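Oxidoreductase, NAD-binding/iron-sulfur cluster-binding protein (Nitratireductor pacificus pht-3B, PDB 6ZXU) is a catabolic reductive dehalogenase that carries cobalamin and two [4Fe-4S] clusters and probably uses them to remove halogen from its substrates. Local coordinates at residues T85-L95 with R188-F198. Sequence-based numbering, arbitrary orientation.
Sequences TRFLDGPVAPL and RWMGFPARGHF
Arg188 and the loop 87-93 meet where helix 168-190 ends in a Schellman motif, with Gly191 at positive phi, and the chain turns into strand 194-198, an outermost strand of a four-stranded antiparallel sheet. Followed outward, the Arg188 side chain tracks the loop backwards: CB lies against Pro91 O, CG against Val92 CG2, and CD packs 3.3 Å from Gly90 O. A bend at chi3 (-61°) then lays the guanidinium beneath the Asp89-Gly90 peptide, whose nitrogen, Gly90 N, stands 3.4 Å above the centre of that plane. NE donates to water 3. At the tip, Arg188 NH2 gives a hydrogen bond to Phe87 O (3.0 Å), while Arg188 NH1 serves two carbonyls, Ala194 O in the guanidinium plane at 2.9 Å and Leu88 O well tilted from it. Leu88 O also accepts from Gly196 N (2.9 Å, 166° at the hydrogen), and the two donors arrive from opposite faces of its carbonyl plane, fixing the loop against both helix end and strand. A methionine in place of Arg188 would probably leave Phe87 O and Ala194 O without this donor and let the loop at 87-90 drift from the strand. The Asp89 carboxylate, its plane 44° from the Arg188 guanidinium, makes no salt bridge with it; OD1 instead accepts from Gly90 N, and OD2 reaches Arg195 NE through water 2. Nearer the start of the loop, Leu88 CD1 sits at the edge of the Phe198 ring, whereas Val92 CG1 touches Pro193. At the other end of the contact Arg188 O accepts from Ala93 N (3.1 Å) and, from the opposite face of its carbonyl plane, from Gly191 N. Last, Leu95 CD1 rests 3.5 Å from Phe192 CZ.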
loop_
_atom_site.group_PDB
_atom_site.type_symbol
_atom_site.label_atom_id
_atom_site.label_comp_id
_atom_site.label_asym_id
_atom_site.label_seq_id
_atom_site.Cartn_x
_atom_site.Cartn_y
_atom_site.Cartn_z
ATOM N N THR A 85 -0.956 -9.899 17.636
ATOM C CA THR A 85 -0.317 -10.739 18.629
ATOM C C THR A 85 -0.414 -12.255 18.442
ATOM O O THR A 85 0.554 -12.980 18.664
ATOM C CB THR A 85 -0.854 -10.395 20.015
ATOM O OG1 THR A 85 -0.601 -9.010 20.287
ATOM C CG2 THR A 85 -0.231 -11.253 21.048
ATOM N N ARG A 86 -1.531 -12.734 17.904
ATOM C CA ARG A 86 -1.721 -14.163 17.599
ATOM C C ARG A 86 -0.731 -14.664 16.578
ATOM O O ARG A 86 -0.546 -15.864 16.423
ATOM C CB ARG A 86 -3.170 -14.408 17.075
ATOM C CG ARG A 86 -4.172 -13.725 18.022
ATOM C CD ARG A 86 -5.616 -14.157 17.980
ATOM N NE ARG A 86 -6.190 -14.306 16.647
ATOM C CZ ARG A 86 -6.373 -15.463 16.000
ATOM N NH1 ARG A 86 -6.964 -15.453 14.791
ATOM N NH2 ARG A 86 -5.964 -16.624 16.537
ATOM N N PHE A 87 -0.079 -13.779 15.848
ATOM C CA PHE A 87 0.803 -14.252 14.785
ATOM C C PHE A 87 2.314 -13.915 15.036
ATOM O O PHE A 87 3.144 -14.031 14.107
ATOM C CB PHE A 87 0.334 -13.668 13.422
ATOM C CG PHE A 87 -1.149 -13.850 13.180
ATOM C CD1 PHE A 87 -1.655 -15.137 13.014
ATOM C CD2 PHE A 87 -2.015 -12.796 13.227
ATOM C CE1 PHE A 87 -3.013 -15.362 12.908
ATOM C CE2 PHE A 87 -3.361 -13.012 13.067
ATOM C CZ PHE A 87 -3.860 -14.282 12.904
ATOM N N LEU A 88 2.640 -13.527 16.256
ATOM C CA LEU A 88 4.028 -13.311 16.672
ATOM C C LEU A 88 4.787 -14.623 16.780
ATOM O O LEU A 88 6.020 -14.674 16.647
ATOM C CB LEU A 88 4.067 -12.589 17.993
ATOM C CG LEU A 88 3.490 -11.234 18.030
ATOM C CD1 LEU A 88 3.440 -10.698 19.447
ATOM C CD2 LEU A 88 4.217 -10.217 17.158
ATOM N N ASP A 89 4.069 -15.732 16.915
ATOM C CA ASP A 89 4.707 -17.046 16.695
ATOM C C ASP A 89 3.801 -17.926 15.857
ATOM O O ASP A 89 2.666 -17.582 15.584
ATOM C CB ASP A 89 4.936 -17.751 18.010
ATOM C CG ASP A 89 6.255 -18.661 18.004
ATOM O OD1 ASP A 89 6.743 -19.112 16.880
ATOM O OD2 ASP A 89 6.756 -18.905 19.176
ATOM N N GLY A 90 4.345 -19.005 15.376
ATOM C CA GLY A 90 3.649 -19.841 14.434
ATOM C C GLY A 90 4.473 -21.050 14.019
ATOM O O GLY A 90 5.618 -21.250 14.417
ATOM N N PRO A 91 3.904 -21.844 13.127
ATOM C CA PRO A 91 4.670 -22.941 12.548
ATOM C C PRO A 91 5.909 -22.524 11.742
ATOM O O PRO A 91 5.906 -21.497 11.012
ATOM C CB PRO A 91 3.656 -23.615 11.591
ATOM C CG PRO A 91 2.684 -22.540 11.224
ATOM C CD PRO A 91 2.612 -21.626 12.452
ATOM N N VAL A 92 6.932 -23.382 11.803
ATOM C CA VAL A 92 8.160 -23.181 11.053
ATOM C C VAL A 92 8.160 -24.172 9.865
ATOM O O VAL A 92 7.915 -25.345 10.021
ATOM C CB VAL A 92 9.350 -23.420 11.974
ATOM C CG1 VAL A 92 10.630 -23.131 11.280
ATOM C CG2 VAL A 92 9.207 -22.582 13.230
ATOM N N ALA A 93 8.414 -23.671 8.683
ATOM C CA ALA A 93 8.518 -24.489 7.528
ATOM C C ALA A 93 9.808 -25.343 7.557
ATOM O O ALA A 93 10.798 -24.992 8.208
ATOM C CB ALA A 93 8.498 -23.605 6.289
ATOM N N PRO A 94 9.842 -26.409 6.753
ATOM C CA PRO A 94 11.082 -27.107 6.528
ATOM C C PRO A 94 12.130 -26.224 5.882
ATOM O O PRO A 94 11.812 -25.321 5.050
ATOM C CB PRO A 94 10.703 -28.238 5.536
ATOM C CG PRO A 94 9.251 -28.355 5.635
ATOM C CD PRO A 94 8.741 -26.967 5.943
ATOM N N LEU A 95 13.373 -26.462 6.283
ATOM C CA LEU A 95 14.462 -25.713 5.732
ATOM C C LEU A 95 14.819 -26.245 4.369
ATOM O O LEU A 95 15.070 -27.420 4.193
ATOM C CB LEU A 95 15.639 -25.772 6.671
ATOM C CG LEU A 95 16.819 -24.914 6.297
ATOM C CD1 LEU A 95 16.621 -23.478 6.738
ATOM C CD2 LEU A 95 18.101 -25.475 6.904
ATOM N N ARG A 188 10.210 -17.603 9.716
ATOM C CA ARG A 188 9.628 -18.948 9.933
ATOM C C ARG A 188 9.355 -19.681 8.630
ATOM O O ARG A 188 9.616 -20.869 8.503
ATOM C CB ARG A 188 8.395 -18.879 10.783
ATOM C CG ARG A 188 8.665 -18.591 12.242
ATOM C CD ARG A 188 7.439 -18.813 13.098
ATOM N NE ARG A 188 6.283 -17.939 12.729
ATOM C CZ ARG A 188 5.992 -16.777 13.261
ATOM N NH1 ARG A 188 6.790 -16.163 14.175
ATOM N NH2 ARG A 188 4.918 -16.120 12.837
ATOM N N TRP A 189 8.915 -18.969 7.605
ATOM C CA TRP A 189 8.722 -19.583 6.293
ATOM C C TRP A 189 9.984 -19.907 5.535
ATOM O O TRP A 189 9.989 -20.752 4.628
ATOM C CB TRP A 189 7.823 -18.703 5.427
ATOM C CG TRP A 189 6.365 -18.965 5.639
ATOM C CD1 TRP A 189 5.460 -18.243 6.405
ATOM C CD2 TRP A 189 5.651 -20.077 5.114
ATOM N NE1 TRP A 189 4.219 -18.833 6.338
ATOM C CE2 TRP A 189 4.294 -19.952 5.548
ATOM C CE3 TRP A 189 6.018 -21.172 4.288
ATOM C CZ2 TRP A 189 3.306 -20.896 5.220
ATOM C CZ3 TRP A 189 5.005 -22.131 3.942
ATOM C CH2 TRP A 189 3.675 -21.968 4.413
ATOM N N MET A 190 11.088 -19.236 5.870
ATOM C CA MET A 190 12.408 -19.543 5.329
ATOM C C MET A 190 13.060 -20.747 6.062
ATOM O O MET A 190 14.057 -21.289 5.589
ATOM C CB MET A 190 13.307 -18.316 5.455
ATOM C CG MET A 190 13.061 -17.314 4.346
ATOM S SD MET A 190 14.378 -16.044 4.258
ATOM C CE MET A 190 14.379 -15.328 5.914
ATOM N N GLY A 191 12.477 -21.172 7.190
ATOM C CA GLY A 191 12.869 -22.431 7.823
ATOM C C GLY A 191 13.492 -22.236 9.194
ATOM O O GLY A 191 13.984 -23.203 9.755
ATOM N N PHE A 192 13.405 -21.044 9.785
ATOM C CA PHE A 192 14.065 -20.746 11.039
ATOM C C PHE A 192 13.089 -20.321 12.055
ATOM O O PHE A 192 12.216 -19.482 11.781
ATOM C CB PHE A 192 15.154 -19.619 10.863
ATOM C CG PHE A 192 16.197 -19.930 9.863
ATOM C CD1 PHE A 192 15.963 -19.750 8.498
ATOM C CD2 PHE A 192 17.418 -20.463 10.251
ATOM C CE1 PHE A 192 16.890 -20.120 7.543
ATOM C CE2 PHE A 192 18.347 -20.799 9.309
ATOM C CZ PHE A 192 18.106 -20.610 7.953
ATOM N N PRO A 193 13.149 -20.879 13.258
ATOM C CA PRO A 193 12.313 -20.380 14.332
ATOM C C PRO A 193 12.560 -18.931 14.650
ATOM O O PRO A 193 13.689 -18.428 14.599
ATOM C CB PRO A 193 12.720 -21.255 15.525
ATOM C CG PRO A 193 13.097 -22.545 14.862
ATOM C CD PRO A 193 13.837 -22.130 13.642
ATOM N N ALA A 194 11.496 -18.232 14.908
ATOM C CA ALA A 194 11.502 -16.762 15.134
ATOM C C ALA A 194 10.242 -16.319 15.813
ATOM O O ALA A 194 9.150 -16.898 15.607
ATOM C CB ALA A 194 11.650 -16.058 13.793
ATOM N N ARG A 195 10.383 -15.379 16.673
ATOM C CA ARG A 195 9.293 -14.931 17.497
ATOM C C ARG A 195 9.301 -13.398 17.522
ATOM O O ARG A 195 10.369 -12.764 17.653
ATOM C CB ARG A 195 9.483 -15.468 18.901
ATOM C CG ARG A 195 8.641 -14.872 20.011
ATOM C CD ARG A 195 7.204 -15.170 19.862
ATOM N NE ARG A 195 6.461 -15.266 21.125
ATOM C CZ ARG A 195 5.974 -14.289 21.868
ATOM N NH1 ARG A 195 6.120 -12.996 21.603
ATOM N NH2 ARG A 195 5.278 -14.629 22.974
ATOM N N GLY A 196 8.117 -12.774 17.366
ATOM C CA GLY A 196 7.971 -11.347 17.405
ATOM C C GLY A 196 7.600 -10.892 18.785
ATOM O O GLY A 196 7.001 -11.642 19.565
ATOM N N HIS A 197 7.983 -9.682 19.090
ATOM C CA HIS A 197 7.754 -9.095 20.387
ATOM C C HIS A 197 7.398 -7.659 20.256
ATOM O O HIS A 197 7.975 -6.935 19.406
ATOM C CB HIS A 197 9.045 -9.217 21.295
ATOM C CG HIS A 197 9.693 -10.555 21.300
ATOM N ND1 HIS A 197 9.585 -11.457 22.342
ATOM C CD2 HIS A 197 10.465 -11.163 20.376
ATOM C CE1 HIS A 197 10.274 -12.541 22.065
ATOM N NE2 HIS A 197 10.832 -12.386 20.885
ATOM N N PHE A 198 6.519 -7.165 21.115
ATOM C CA PHE A 198 6.285 -5.745 21.211
ATOM C C PHE A 198 5.714 -5.524 22.589
ATOM O O PHE A 198 5.606 -6.466 23.373
ATOM C CB PHE A 198 5.352 -5.236 20.102
ATOM C CG PHE A 198 3.890 -5.526 20.340
ATOM C CD1 PHE A 198 3.455 -6.809 20.280
ATOM C CD2 PHE A 198 2.993 -4.514 20.635
ATOM C CE1 PHE A 198 2.132 -7.084 20.537
ATOM C CE2 PHE A 198 1.665 -4.773 20.837
ATOM C CZ PHE A 198 1.251 -6.079 20.858
HETATM O O HOH W 1 9.301 -20.123 15.914
HETATM O O HOH W 2 5.863 -17.979 21.544
HETATM O O HOH W 3 4.655 -19.355 10.862
HETATM O O HOH W 4 12.750 -25.729 9.605
HETATM O O HOH W 5 11.220 -23.006 3.755
#